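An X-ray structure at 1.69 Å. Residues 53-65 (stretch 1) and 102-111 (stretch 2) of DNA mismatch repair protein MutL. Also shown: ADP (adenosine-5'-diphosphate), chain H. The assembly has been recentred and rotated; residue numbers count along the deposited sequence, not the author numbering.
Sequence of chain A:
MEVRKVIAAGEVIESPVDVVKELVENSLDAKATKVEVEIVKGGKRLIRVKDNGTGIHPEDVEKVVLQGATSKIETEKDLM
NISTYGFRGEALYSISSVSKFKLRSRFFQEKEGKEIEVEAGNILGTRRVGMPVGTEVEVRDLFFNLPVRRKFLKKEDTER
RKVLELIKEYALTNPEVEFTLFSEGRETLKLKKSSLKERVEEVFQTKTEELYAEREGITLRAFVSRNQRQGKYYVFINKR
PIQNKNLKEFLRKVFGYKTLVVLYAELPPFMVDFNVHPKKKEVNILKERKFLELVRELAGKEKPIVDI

Stretch 1 (53-65) GTGIHPEDVEKVV
Stretch 2 102-111: KLRSRFFQEK

A loop leading into a short, weakly bonded helix (stretch 1) packs on the end of a strand and the type I turn after it (stretch 2), through two hydrogen bonds, a water bridge, an aromatic pair and an apolar cluster, burying 566 Å². By nearest CA atoms, G55 CA pairs with F107 CA (4.2 Å) and T54 CA with F108 CA (5.3 Å). F108 N donates to T54 O (3.0 Å), and I56 N makes a weak bond to S105 OG (2.8 Å; chi1 t). One water donates to both I56 O (2.7 Å) and S105 O (2.8 Å). G55, at phi/psi 71/-173, brings its CA to 3.5 Å from R106 O; a CB would lie 2.0 Å from that oxygen, which suits glycine. F107 (chi1 t, chi2 58°) offers its ring face to the edge of H57 (chi1 t, chi2 -80°), centroids 5.4 Å apart and planes at 70°, while H57 CB sits 4.0 Å above the F107 ring centroid. H57 also N-caps the helix, its ND1 accepting from E59 N (2.8 Å). In the F107–E110 turn, closed by E110 N to F107 O (2.9 Å), E110 CG lies 3.8 Å from P58 CD. Buried L103 (chi1 t) points toward stretch 1: its CD2 meets I56 CD1 (4.2 Å) and V61 CG1 (4.1 Å), its CD1 V64 CG2 (4.2 Å).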

# COMPACT_ATOMS: atom_id res chain seq x y z
N GLY A 53 2.84 -11.50 8.77
CA GLY A 53 3.02 -10.84 10.05
C GLY A 53 2.66 -11.73 11.21
O GLY A 53 2.50 -12.95 11.11
N THR A 54 2.47 -11.08 12.34
CA THR A 54 2.34 -11.83 13.58
C THR A 54 1.01 -12.54 13.72
O THR A 54 0.84 -13.34 14.65
CB THR A 54 2.51 -10.88 14.78
OG1 THR A 54 1.31 -10.10 14.92
CG2 THR A 54 3.60 -9.94 14.50
N GLY A 55 0.03 -12.21 12.87
CA GLY A 55 -1.30 -12.78 13.00
C GLY A 55 -2.07 -12.27 14.22
O GLY A 55 -1.70 -11.31 14.90
N ILE A 56 -3.22 -12.91 14.41
CA ILE A 56 -4.23 -12.49 15.38
C ILE A 56 -4.58 -13.73 16.18
O ILE A 56 -4.77 -14.81 15.59
CB ILE A 56 -5.48 -11.89 14.70
CG1 ILE A 56 -5.06 -10.73 13.78
CG2 ILE A 56 -6.49 -11.39 15.73
CD1 ILE A 56 -6.01 -10.50 12.63
N HIS A 57 -4.57 -13.60 17.51
CA HIS A 57 -4.88 -14.74 18.36
C HIS A 57 -6.30 -15.17 18.04
O HIS A 57 -7.15 -14.31 17.76
CB HIS A 57 -4.78 -14.40 19.85
CG HIS A 57 -4.88 -15.61 20.72
ND1 HIS A 57 -6.08 -16.20 21.05
CD2 HIS A 57 -3.91 -16.39 21.28
CE1 HIS A 57 -5.86 -17.27 21.79
NE2 HIS A 57 -4.55 -17.41 21.94
N PRO A 58 -6.59 -16.48 18.03
CA PRO A 58 -7.98 -16.91 17.81
C PRO A 58 -9.01 -16.21 18.68
O PRO A 58 -10.13 -15.94 18.21
CB PRO A 58 -7.94 -18.42 18.14
CG PRO A 58 -6.54 -18.83 17.87
CD PRO A 58 -5.70 -17.63 18.26
N GLU A 59 -8.69 -15.94 19.95
CA GLU A 59 -9.64 -15.26 20.83
C GLU A 59 -9.95 -13.84 20.38
O GLU A 59 -10.97 -13.28 20.80
CB GLU A 59 -9.12 -15.26 22.28
CG GLU A 59 -8.89 -16.67 22.81
CD GLU A 59 -8.85 -16.73 24.32
OE1 GLU A 59 -9.92 -16.54 24.93
OE2 GLU A 59 -7.76 -16.96 24.90
N ASP A 60 -9.12 -13.24 19.51
CA ASP A 60 -9.34 -11.88 19.07
C ASP A 60 -9.88 -11.81 17.64
O ASP A 60 -10.29 -10.72 17.20
CB ASP A 60 -8.02 -11.06 19.16
CG ASP A 60 -7.46 -10.96 20.59
OD1 ASP A 60 -8.25 -10.78 21.54
OD2 ASP A 60 -6.22 -11.06 20.78
N VAL A 61 -9.90 -12.93 16.91
CA VAL A 61 -10.35 -12.88 15.51
C VAL A 61 -11.77 -12.30 15.43
O VAL A 61 -12.03 -11.40 14.62
CB VAL A 61 -10.25 -14.28 14.87
CG1 VAL A 61 -10.92 -14.30 13.50
CG2 VAL A 61 -8.81 -14.68 14.74
N GLU A 62 -12.69 -12.77 16.31
CA GLU A 62 -14.08 -12.35 16.16
C GLU A 62 -14.24 -10.85 16.43
O GLU A 62 -15.04 -10.17 15.76
CB GLU A 62 -15.00 -13.15 17.09
CG GLU A 62 -16.41 -13.30 16.53
CD GLU A 62 -17.51 -13.49 17.58
OE1 GLU A 62 -17.36 -14.37 18.47
OE2 GLU A 62 -18.53 -12.76 17.52
N LYS A 63 -13.44 -10.34 17.36
CA LYS A 63 -13.52 -8.96 17.81
C LYS A 63 -13.26 -7.96 16.68
O LYS A 63 -13.90 -6.90 16.61
CB LYS A 63 -12.52 -8.79 18.95
CG LYS A 63 -12.55 -7.48 19.73
CD LYS A 63 -11.55 -6.48 19.14
CE LYS A 63 -10.17 -7.11 18.96
NZ LYS A 63 -9.38 -6.45 17.88
N VAL A 64 -12.34 -8.27 15.77
CA VAL A 64 -11.86 -7.27 14.82
C VAL A 64 -12.89 -6.91 13.76
O VAL A 64 -12.69 -5.93 13.05
CB VAL A 64 -10.55 -7.73 14.15
CG1 VAL A 64 -9.51 -8.07 15.19
CG2 VAL A 64 -10.82 -8.92 13.23
N VAL A 65 -13.97 -7.67 13.63
CA VAL A 65 -14.95 -7.37 12.60
C VAL A 65 -15.52 -5.97 12.79
O VAL A 65 -16.73 -5.74 12.69
CB VAL A 65 -16.09 -8.41 12.57
CG1 VAL A 65 -16.87 -8.31 11.26
CG2 VAL A 65 -15.53 -9.80 12.76
N LYS A 102 -14.07 -12.36 4.17
CA LYS A 102 -13.47 -13.39 5.00
C LYS A 102 -12.16 -12.89 5.60
O LYS A 102 -11.39 -12.24 4.93
CB LYS A 102 -13.19 -14.69 4.21
CG LYS A 102 -14.41 -15.51 3.88
CD LYS A 102 -14.04 -16.84 3.29
CE LYS A 102 -15.29 -17.53 2.70
NZ LYS A 102 -14.84 -18.47 1.62
N LEU A 103 -11.89 -13.23 6.83
CA LEU A 103 -10.54 -12.99 7.35
C LEU A 103 -10.05 -14.27 7.98
O LEU A 103 -10.73 -14.84 8.81
CB LEU A 103 -10.54 -11.90 8.40
CG LEU A 103 -9.23 -11.56 9.19
CD1 LEU A 103 -9.13 -10.03 9.57
CD2 LEU A 103 -9.09 -12.32 10.45
N ARG A 104 -8.89 -14.75 7.57
CA ARG A 104 -8.29 -15.89 8.24
C ARG A 104 -6.94 -15.45 8.81
O ARG A 104 -6.24 -14.65 8.20
CB ARG A 104 -8.14 -17.11 7.29
CG ARG A 104 -7.18 -16.93 6.09
CD ARG A 104 -7.21 -18.25 5.26
NE ARG A 104 -8.56 -18.38 4.66
CZ ARG A 104 -8.90 -17.76 3.52
NH1 ARG A 104 -8.03 -16.97 2.89
NH2 ARG A 104 -10.14 -17.90 3.01
N SER A 105 -6.60 -15.95 9.99
CA SER A 105 -5.34 -15.56 10.65
C SER A 105 -4.83 -16.65 11.58
O SER A 105 -5.60 -17.31 12.30
CB SER A 105 -5.50 -14.25 11.46
OG SER A 105 -4.25 -13.78 11.91
N ARG A 106 -3.52 -16.85 11.55
CA ARG A 106 -2.84 -17.77 12.40
C ARG A 106 -1.83 -16.95 13.21
O ARG A 106 -0.95 -16.28 12.63
CB ARG A 106 -2.12 -18.83 11.60
CG ARG A 106 -1.41 -19.84 12.53
CD ARG A 106 -0.71 -20.93 11.67
NE ARG A 106 0.35 -21.60 12.43
CZ ARG A 106 1.19 -22.47 11.86
NH1 ARG A 106 1.02 -22.79 10.58
NH2 ARG A 106 2.20 -22.99 12.56
N PHE A 107 -2.00 -16.98 14.51
CA PHE A 107 -1.15 -16.21 15.41
C PHE A 107 0.21 -16.89 15.49
O PHE A 107 0.32 -18.12 15.48
CB PHE A 107 -1.84 -16.20 16.79
CG PHE A 107 -1.30 -15.20 17.77
CD1 PHE A 107 -1.27 -13.84 17.46
CD2 PHE A 107 -1.03 -15.60 19.04
CE1 PHE A 107 -0.83 -12.92 18.40
CE2 PHE A 107 -0.57 -14.66 20.03
CZ PHE A 107 -0.51 -13.32 19.69
N PHE A 108 1.27 -16.09 15.66
CA PHE A 108 2.60 -16.68 15.70
C PHE A 108 2.73 -17.76 16.79
O PHE A 108 3.53 -18.70 16.64
CB PHE A 108 3.66 -15.55 15.87
CG PHE A 108 3.70 -14.97 17.26
CD1 PHE A 108 2.88 -13.89 17.58
CD2 PHE A 108 4.62 -15.43 18.20
CE1 PHE A 108 2.92 -13.33 18.88
CE2 PHE A 108 4.68 -14.89 19.49
CZ PHE A 108 3.83 -13.84 19.83
N GLN A 109 1.91 -17.74 17.83
CA GLN A 109 2.05 -18.73 18.89
C GLN A 109 1.21 -19.99 18.66
O GLN A 109 1.30 -20.93 19.45
CB GLN A 109 1.66 -18.12 20.25
CG GLN A 109 2.23 -16.75 20.51
CD GLN A 109 2.47 -16.48 21.99
OE1 GLN A 109 1.55 -16.14 22.74
NE2 GLN A 109 3.74 -16.62 22.42
N GLU A 110 0.41 -20.04 17.60
CA GLU A 110 -0.59 -21.08 17.42
C GLU A 110 -0.23 -21.98 16.25
O GLU A 110 0.39 -21.54 15.29
CB GLU A 110 -1.96 -20.46 17.19
CG GLU A 110 -2.48 -19.70 18.37
CD GLU A 110 -2.88 -20.61 19.51
OE1 GLU A 110 -3.45 -20.10 20.50
OE2 GLU A 110 -2.65 -21.84 19.43
N LYS A 111 -0.65 -23.25 16.34
CA LYS A 111 -0.39 -24.16 15.23
C LYS A 111 -1.41 -24.02 14.11
O LYS A 111 -1.09 -24.25 12.93
CB LYS A 111 -0.39 -25.62 15.73
CG LYS A 111 0.67 -25.94 16.78
CD LYS A 111 0.67 -27.42 17.10
CE LYS A 111 1.56 -27.76 18.29
NZ LYS A 111 2.95 -27.30 18.05
PB ADP H . -6.89 -0.43 13.48
O1B ADP H . -5.88 -1.03 12.55
O2B ADP H . -6.64 -0.83 14.95
O3B ADP H . -6.97 1.07 13.34
PA ADP H . -8.57 -2.21 11.98
O1A ADP H . -10.06 -2.38 11.89
O2A ADP H . -7.89 -1.91 10.69
O3A ADP H . -8.33 -1.01 13.10
O5' ADP H . -7.88 -3.58 12.48
C5' ADP H . -8.32 -3.90 13.80
C4' ADP H . -7.27 -4.73 14.52
O4' ADP H . -7.17 -5.99 13.91
C3' ADP H . -5.86 -4.19 14.54
O3' ADP H . -5.68 -3.35 15.72
C2' ADP H . -5.02 -5.44 14.69
O2' ADP H . -5.07 -5.73 16.13
C1' ADP H . -5.85 -6.49 14.00
N9 ADP H . -5.42 -6.74 12.63
C8 ADP H . -6.03 -6.35 11.48
N7 ADP H . -5.34 -6.79 10.39
C5 ADP H . -4.27 -7.45 10.90
C6 ADP H . -3.14 -8.15 10.27
N6 ADP H . -3.04 -8.18 8.91
N1 ADP H . -2.22 -8.71 11.09
C2 ADP H . -2.36 -8.61 12.48
N3 ADP H . -3.37 -8.01 13.11
C4 ADP H . -4.34 -7.44 12.34
O HOH W 1 -6.11 -17.04 15.00